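Local coordinates for protein Vv2_1132 (Vibrio vulnificus CMCP6, PDB 5Y9S) that probably acts as a LysR-type transcriptional regulator, pairing a DNA-binding helix-turn-helix domain with an effector-binding-type regulatory domain in a tetrameric assembly, at residues 155-160 / 250-255; 221-226 / 273-278. All blocks are in the same frame, centred on the assembly; numbering follows the deposited sequence.

How the contacts relate
Both contacts lie in the regulatory domain, on the same side of the chain's centre, with their centres about 17 Å apart. Their segments alternate along the chain: 155-160, 221-226, 250-255, 273-278. They share one mixed sheet, in which strands 153-157 and 277-286 are antiparallel neighbours. Contact 1 is buried; contact 2 lies at the surface. They meet through Trp250, whose NE1 probably donates a hydrogen bond to Trp275 O (3.2 Å), while its CZ3 packs on Leu226 CD1 (4.0 Å). The interleaving is consistent with the periplasmic-binding-protein-like fold, whose chain passes back and forth between two subdomains. The closest segment ends are 90 residues apart in contact 1 and 47 in contact 2.

Contact 1: 155-160 / 250-255; sequences FTYNIS and WVPMHV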
loop_
_atom_site.group_PDB
_atom_site.type_symbol
_atom_site.label_atom_id
_atom_site.label_comp_id
_atom_site.label_asym_id
_atom_site.label_seq_id
_atom_site.Cartn_x
_atom_site.Cartn_y
_atom_site.Cartn_z
ATOM N N PHE D 155 1.610 -27.894 -21.608
ATOM C CA PHE D 155 2.583 -28.973 -21.752
ATOM C C PHE D 155 3.308 -29.145 -20.430
ATOM O O PHE D 155 3.700 -28.152 -19.808
ATOM C CB PHE D 155 3.573 -28.662 -22.866
ATOM C CG PHE D 155 2.975 -28.725 -24.220
ATOM C CD1 PHE D 155 2.288 -27.639 -24.734
ATOM C CD2 PHE D 155 3.082 -29.873 -24.983
ATOM C CE1 PHE D 155 1.717 -27.695 -25.989
ATOM C CE2 PHE D 155 2.513 -29.941 -26.239
ATOM C CZ PHE D 155 1.826 -28.856 -26.745
ATOM N N THR D 156 3.471 -30.392 -19.989
ATOM C CA THR D 156 4.073 -30.626 -18.680
ATOM C C THR D 156 4.597 -32.053 -18.593
ATOM O O THR D 156 4.196 -32.933 -19.358
ATOM C CB THR D 156 3.066 -30.366 -17.552
ATOM O OG1 THR D 156 3.742 -30.335 -16.287
ATOM C CG2 THR D 156 2.000 -31.455 -17.543
ATOM N N TYR D 157 5.517 -32.258 -17.656
ATOM C CA TYR D 157 5.951 -33.595 -17.262
ATOM C C TYR D 157 4.911 -34.216 -16.332
ATOM O O TYR D 157 4.244 -33.512 -15.564
ATOM C CB TYR D 157 7.311 -33.541 -16.555
ATOM C CG TYR D 157 8.491 -33.024 -17.377
ATOM C CD1 TYR D 157 8.990 -33.759 -18.445
ATOM C CD2 TYR D 157 9.107 -31.811 -17.070
ATOM C CE1 TYR D 157 10.056 -33.307 -19.199
ATOM C CE2 TYR D 157 10.184 -31.342 -17.819
ATOM C CZ TYR D 157 10.649 -32.104 -18.889
ATOM O OH TYR D 157 11.707 -31.679 -19.653
ATOM N N ASN D 158 4.776 -35.544 -16.404
ATOM C CA ASN D 158 3.688 -36.235 -15.709
ATOM C C ASN D 158 3.733 -35.962 -14.210
ATOM O O ASN D 158 4.792 -35.726 -13.633
ATOM C CB ASN D 158 3.760 -37.740 -15.956
ATOM C CG ASN D 158 5.033 -38.348 -15.409
ATOM O OD1 ASN D 158 5.244 -38.382 -14.197
ATOM N ND2 ASN D 158 5.900 -38.819 -16.303
ATOM N N ILE D 159 2.572 -36.009 -13.571
ATOM C CA ILE D 159 2.426 -35.568 -12.187
ATOM C C ILE D 159 2.143 -36.783 -11.312
ATOM O O ILE D 159 1.130 -37.471 -11.490
ATOM C CB ILE D 159 1.323 -34.505 -12.039
ATOM C CG1 ILE D 159 1.334 -33.540 -13.229
ATOM C CG2 ILE D 159 1.493 -33.743 -10.733
ATOM C CD1 ILE D 159 0.375 -33.937 -14.339
ATOM N N SER D 160 3.048 -37.051 -10.378
ATOM C CA SER D 160 2.808 -38.005 -9.304
ATOM C C SER D 160 2.163 -37.251 -8.144
ATOM O O SER D 160 2.774 -36.332 -7.583
ATOM C CB SER D 160 4.117 -38.667 -8.872
ATOM O OG SER D 160 3.893 -39.950 -8.317
ATOM N N TRP D 250 22.222 -35.414 -15.375
ATOM C CA TRP D 250 21.090 -36.216 -15.837
ATOM C C TRP D 250 20.113 -35.272 -16.531
ATOM O O TRP D 250 19.614 -34.322 -15.913
ATOM C CB TRP D 250 20.409 -36.963 -14.679
ATOM C CG TRP D 250 20.983 -38.370 -14.419
ATOM C CD1 TRP D 250 20.423 -39.574 -14.769
ATOM C CD2 TRP D 250 22.225 -38.684 -13.775
ATOM N NE1 TRP D 250 21.251 -40.607 -14.389
ATOM C CE2 TRP D 250 22.354 -40.086 -13.766
ATOM C CE3 TRP D 250 23.239 -37.912 -13.206
ATOM C CZ2 TRP D 250 23.461 -40.731 -13.211
ATOM C CZ3 TRP D 250 24.343 -38.558 -12.645
ATOM C CH2 TRP D 250 24.444 -39.942 -12.659
ATOM N N VAL D 251 19.867 -35.514 -17.816
ATOM C CA VAL D 251 19.052 -34.615 -18.636
ATOM C C VAL D 251 18.164 -35.436 -19.550
ATOM O O VAL D 251 18.504 -36.551 -19.975
ATOM C CB VAL D 251 19.916 -33.663 -19.493
ATOM C CG1 VAL D 251 20.726 -32.724 -18.619
ATOM C CG2 VAL D 251 20.814 -34.459 -20.459
ATOM N N PRO D 252 16.999 -34.892 -19.873
ATOM C CA PRO D 252 16.092 -35.575 -20.801
ATOM C C PRO D 252 16.728 -35.707 -22.175
ATOM O O PRO D 252 17.442 -34.814 -22.629
ATOM C CB PRO D 252 14.866 -34.654 -20.835
ATOM C CG PRO D 252 14.912 -33.933 -19.540
ATOM C CD PRO D 252 16.361 -33.745 -19.211
ATOM N N MET D 253 16.464 -36.841 -22.832
ATOM C CA MET D 253 17.015 -37.045 -24.169
ATOM C C MET D 253 16.672 -35.897 -25.101
ATOM O O MET D 253 17.511 -35.479 -25.893
ATOM C CB MET D 253 16.519 -38.363 -24.791
ATOM C CG MET D 253 17.256 -39.613 -24.357
ATOM S SD MET D 253 18.913 -39.648 -25.041
ATOM C CE MET D 253 18.648 -39.671 -26.796
ATOM N N HIS D 254 15.450 -35.362 -25.026
ATOM C CA HIS D 254 15.042 -34.423 -26.069
ATOM C C HIS D 254 15.815 -33.107 -26.019
ATOM O O HIS D 254 15.782 -32.339 -26.991
ATOM C CB HIS D 254 13.531 -34.151 -25.993
ATOM C CG HIS D 254 13.141 -33.159 -24.946
ATOM N ND1 HIS D 254 12.769 -33.526 -23.671
ATOM C CD2 HIS D 254 13.066 -31.809 -24.988
ATOM C CE1 HIS D 254 12.475 -32.441 -22.971
ATOM N NE2 HIS D 254 12.654 -31.385 -23.746
ATOM N N VAL D 255 16.526 -32.843 -24.920
ATOM C CA VAL D 255 17.305 -31.614 -24.802
ATOM C C VAL D 255 18.690 -31.738 -25.425
ATOM O O VAL D 255 19.321 -30.711 -25.706
ATOM C CB VAL D 255 17.365 -31.212 -23.313
ATOM C CG1 VAL D 255 18.269 -30.035 -23.085
ATOM C CG2 VAL D 255 15.964 -30.878 -22.817
#
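Tyr157 reaches across to Pro252 and His254 with its hydroxyl, the group that meets both. The CA atoms of Tyr157 and Pro252 are 10.9 Å apart, and the long phenol spans the gap. Its CG stands anti to the carbonyl carbon (chi1 -63°), which aims the ring from the end of strand 153-157 at the point where strand 248-252 gives way to a turn. The contact probably bridges the two subdomains of the periplasmic-binding-protein-like regulatory domain: strand 153-157 pairs with 100-105 and 277-286, strand 248-252 with 172-186 and 199-205.

The side chains of Tyr157 and His254 approach from opposite directions. The phenol oxygen lies in the plane of the imidazole, at its edge, with Tyr157 OH 3.5 Å from His254 CE1. Pro252 is met at about a right angle, its CG lying 3.9 Å from Tyr157 OH. On the far segment a turn brings His254 round beside the proline, closed by the backbone bond from Val255 N to Pro252 O (3.2 Å). Val255 CG2 covers one face of the imidazole.

Neither imidazole nitrogen is spent on the tyrosine: ND1 is hydrogen-bonded to Glu180 OE1 and NE2 to Asn112 OD1. The phenol ring in turn lies almost parallel to that of Phe210. Two bonds on opposite flanks of CE1 fix the rotation of the imidazole, and if Asn112 presents its oxygen as modelled, the ring may be doubly protonated. The CE1 hydrogen, which points at the phenol oxygen, would then be polarised, so the approach of Tyr157 OH would be mildly attractive, although the contact is small.

Contact 2: 221-226 / 273-278; sequences TLPLTL and KEWQIP
This is a small apolar contact at the surface of the regulatory domain, in which the indole of Trp275 packs against Leu222, Pro223 and Leu224. It sets the loop between helix 210-220 and strand 225-232, within the part of the domain built on strands 199-205, 225-232 and 248-252, against the short 3-10 turn 273-275 that leads into strand 277-286.

Leu222 makes the face contact. Its CD2 methyl sits over the five-membered ring in a CH-pi interaction, 3.5 Å from the centroid and 15° off the ring normal; Trp275 NE1 is the ring atom nearest Leu222 CD2 (3.4 Å). The other two residues meet the six-membered ring obliquely: Pro223 CD lies 3.7 Å from Trp275 CZ2, and Leu224 CD2 is 3.4 Å from Trp275 CZ3. A chi2 of 12° turns Trp275 CD1 back toward its own CA, so that the benzo half projects outward.

Phe269 meets the same indole edge-to-face, and Leu224 also touches Ile200 of strand 199-205. Apart from the weakly directional CH-pi contact of Leu222, the segments meet through apolar van der Waals contacts, consistent with a contact resting mainly on fit and on partial shielding of apolar surface.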
loop_
_atom_site.group_PDB
_atom_site.type_symbol
_atom_site.label_atom_id
_atom_site.label_comp_id
_atom_site.label_asym_id
_atom_site.label_seq_id
_atom_site.Cartn_x
_atom_site.Cartn_y
_atom_site.Cartn_z
ATOM N N THR D 221 19.860 -44.624 -5.183
ATOM C CA THR D 221 19.957 -46.070 -5.366
ATOM C C THR D 221 21.212 -46.457 -6.141
ATOM O O THR D 221 21.226 -47.480 -6.835
ATOM C CB THR D 221 18.718 -46.585 -6.118
ATOM O OG1 THR D 221 17.560 -45.864 -5.684
ATOM C CG2 THR D 221 18.481 -48.083 -5.889
ATOM N N LEU D 222 22.273 -45.660 -6.052
ATOM C CA LEU D 222 23.332 -45.853 -7.031
ATOM C C LEU D 222 24.709 -45.890 -6.382
ATOM O O LEU D 222 24.984 -45.127 -5.448
ATOM C CB LEU D 222 23.295 -44.744 -8.090
ATOM C CG LEU D 222 22.100 -44.773 -9.044
ATOM C CD1 LEU D 222 22.270 -43.726 -10.125
ATOM C CD2 LEU D 222 21.898 -46.148 -9.655
ATOM N N PRO D 223 25.597 -46.757 -6.877
ATOM C CA PRO D 223 26.953 -46.853 -6.313
ATOM C C PRO D 223 27.879 -45.728 -6.762
ATOM O O PRO D 223 29.074 -45.948 -6.985
ATOM C CB PRO D 223 27.457 -48.213 -6.829
ATOM C CG PRO D 223 26.267 -48.884 -7.508
ATOM C CD PRO D 223 25.336 -47.782 -7.901
ATOM N N LEU D 224 27.342 -44.526 -6.907
ATOM C CA LEU D 224 28.135 -43.366 -7.279
ATOM C C LEU D 224 28.387 -42.496 -6.058
ATOM O O LEU D 224 27.666 -42.558 -5.060
ATOM C CB LEU D 224 27.435 -42.533 -8.362
ATOM C CG LEU D 224 27.371 -43.115 -9.775
ATOM C CD1 LEU D 224 28.683 -43.812 -10.138
ATOM C CD2 LEU D 224 26.194 -44.064 -9.911
ATOM N N THR D 225 29.426 -41.675 -6.152
ATOM C CA THR D 225 29.683 -40.626 -5.172
ATOM C C THR D 225 29.627 -39.308 -5.939
ATOM O O THR D 225 30.631 -38.836 -6.478
ATOM C CB THR D 225 31.022 -40.836 -4.461
ATOM O OG1 THR D 225 31.112 -42.199 -4.029
ATOM C CG2 THR D 225 31.142 -39.915 -3.244
ATOM N N LEU D 226 28.439 -38.720 -5.989
ATOM C CA LEU D 226 28.194 -37.507 -6.756
ATOM C C LEU D 226 28.333 -36.291 -5.849
ATOM O O LEU D 226 27.553 -36.122 -4.907
ATOM C CB LEU D 226 26.807 -37.544 -7.396
ATOM C CG LEU D 226 26.486 -38.812 -8.185
ATOM C CD1 LEU D 226 25.068 -38.763 -8.717
ATOM C CD2 LEU D 226 27.485 -38.999 -9.321
ATOM N N LYS D 273 21.321 -49.478 -18.347
ATOM C CA LYS D 273 20.119 -48.832 -18.870
ATOM C C LYS D 273 19.138 -48.463 -17.765
ATOM O O LYS D 273 18.346 -47.527 -17.932
ATOM C CB LYS D 273 19.430 -49.741 -19.886
ATOM C CG LYS D 273 20.378 -50.684 -20.610
ATOM C CD LYS D 273 21.335 -49.929 -21.524
ATOM C CE LYS D 273 20.610 -49.221 -22.659
ATOM N NZ LYS D 273 21.537 -48.935 -23.794
ATOM N N GLU D 274 19.168 -49.179 -16.640
ATOM C CA GLU D 274 18.266 -48.889 -15.534
ATOM C C GLU D 274 18.722 -47.705 -14.690
ATOM O O GLU D 274 18.097 -47.421 -13.664
ATOM C CB GLU D 274 18.094 -50.132 -14.655
ATOM C CG GLU D 274 19.261 -50.399 -13.737
ATOM C CD GLU D 274 20.479 -50.879 -14.485
ATOM O OE1 GLU D 274 20.318 -51.671 -15.438
ATOM O OE2 GLU D 274 21.597 -50.459 -14.129
ATOM N N TRP D 275 19.795 -47.022 -15.086
ATOM C CA TRP D 275 20.172 -45.721 -14.547
ATOM C C TRP D 275 19.597 -44.580 -15.366
ATOM O O TRP D 275 19.838 -43.407 -15.047
ATOM C CB TRP D 275 21.697 -45.595 -14.498
ATOM C CG TRP D 275 22.352 -46.559 -13.571
ATOM C CD1 TRP D 275 21.779 -47.642 -12.970
ATOM C CD2 TRP D 275 23.708 -46.520 -13.117
ATOM N NE1 TRP D 275 22.696 -48.284 -12.178
ATOM C CE2 TRP D 275 23.889 -47.616 -12.252
ATOM C CE3 TRP D 275 24.786 -45.668 -13.362
ATOM C CZ2 TRP D 275 25.106 -47.883 -11.629
ATOM C CZ3 TRP D 275 25.995 -45.937 -12.746
ATOM C CH2 TRP D 275 26.144 -47.033 -11.888
ATOM N N GLN D 276 18.878 -44.904 -16.431
ATOM C CA GLN D 276 18.167 -43.931 -17.246
ATOM C C GLN D 276 16.705 -43.933 -16.815
ATOM O O GLN D 276 16.048 -44.981 -16.829
ATOM C CB GLN D 276 18.332 -44.273 -18.730
ATOM C CG GLN D 276 19.744 -44.789 -19.038
ATOM C CD GLN D 276 20.039 -44.960 -20.518
ATOM O OE1 GLN D 276 21.192 -44.864 -20.949
ATOM N NE2 GLN D 276 19.003 -45.220 -21.302
ATOM N N ILE D 277 16.206 -42.767 -16.425
ATOM C CA ILE D 277 14.925 -42.651 -15.738
ATOM C C ILE D 277 13.847 -42.346 -16.769
ATOM O O ILE D 277 13.953 -41.325 -17.467
ATOM C CB ILE D 277 14.954 -41.566 -14.658
ATOM C CG1 ILE D 277 16.088 -41.832 -13.671
ATOM C CG2 ILE D 277 13.624 -41.548 -13.950
ATOM C CD1 ILE D 277 16.527 -40.616 -12.931
ATOM N N PRO D 278 12.789 -43.162 -16.868
ATOM C CA PRO D 278 11.726 -42.900 -17.846
ATOM C C PRO D 278 10.878 -41.706 -17.446
ATOM O O PRO D 278 10.653 -41.449 -16.263
ATOM C CB PRO D 278 10.892 -44.182 -17.811
ATOM C CG PRO D 278 11.008 -44.650 -16.403
ATOM C CD PRO D 278 12.454 -44.313 -16.004
#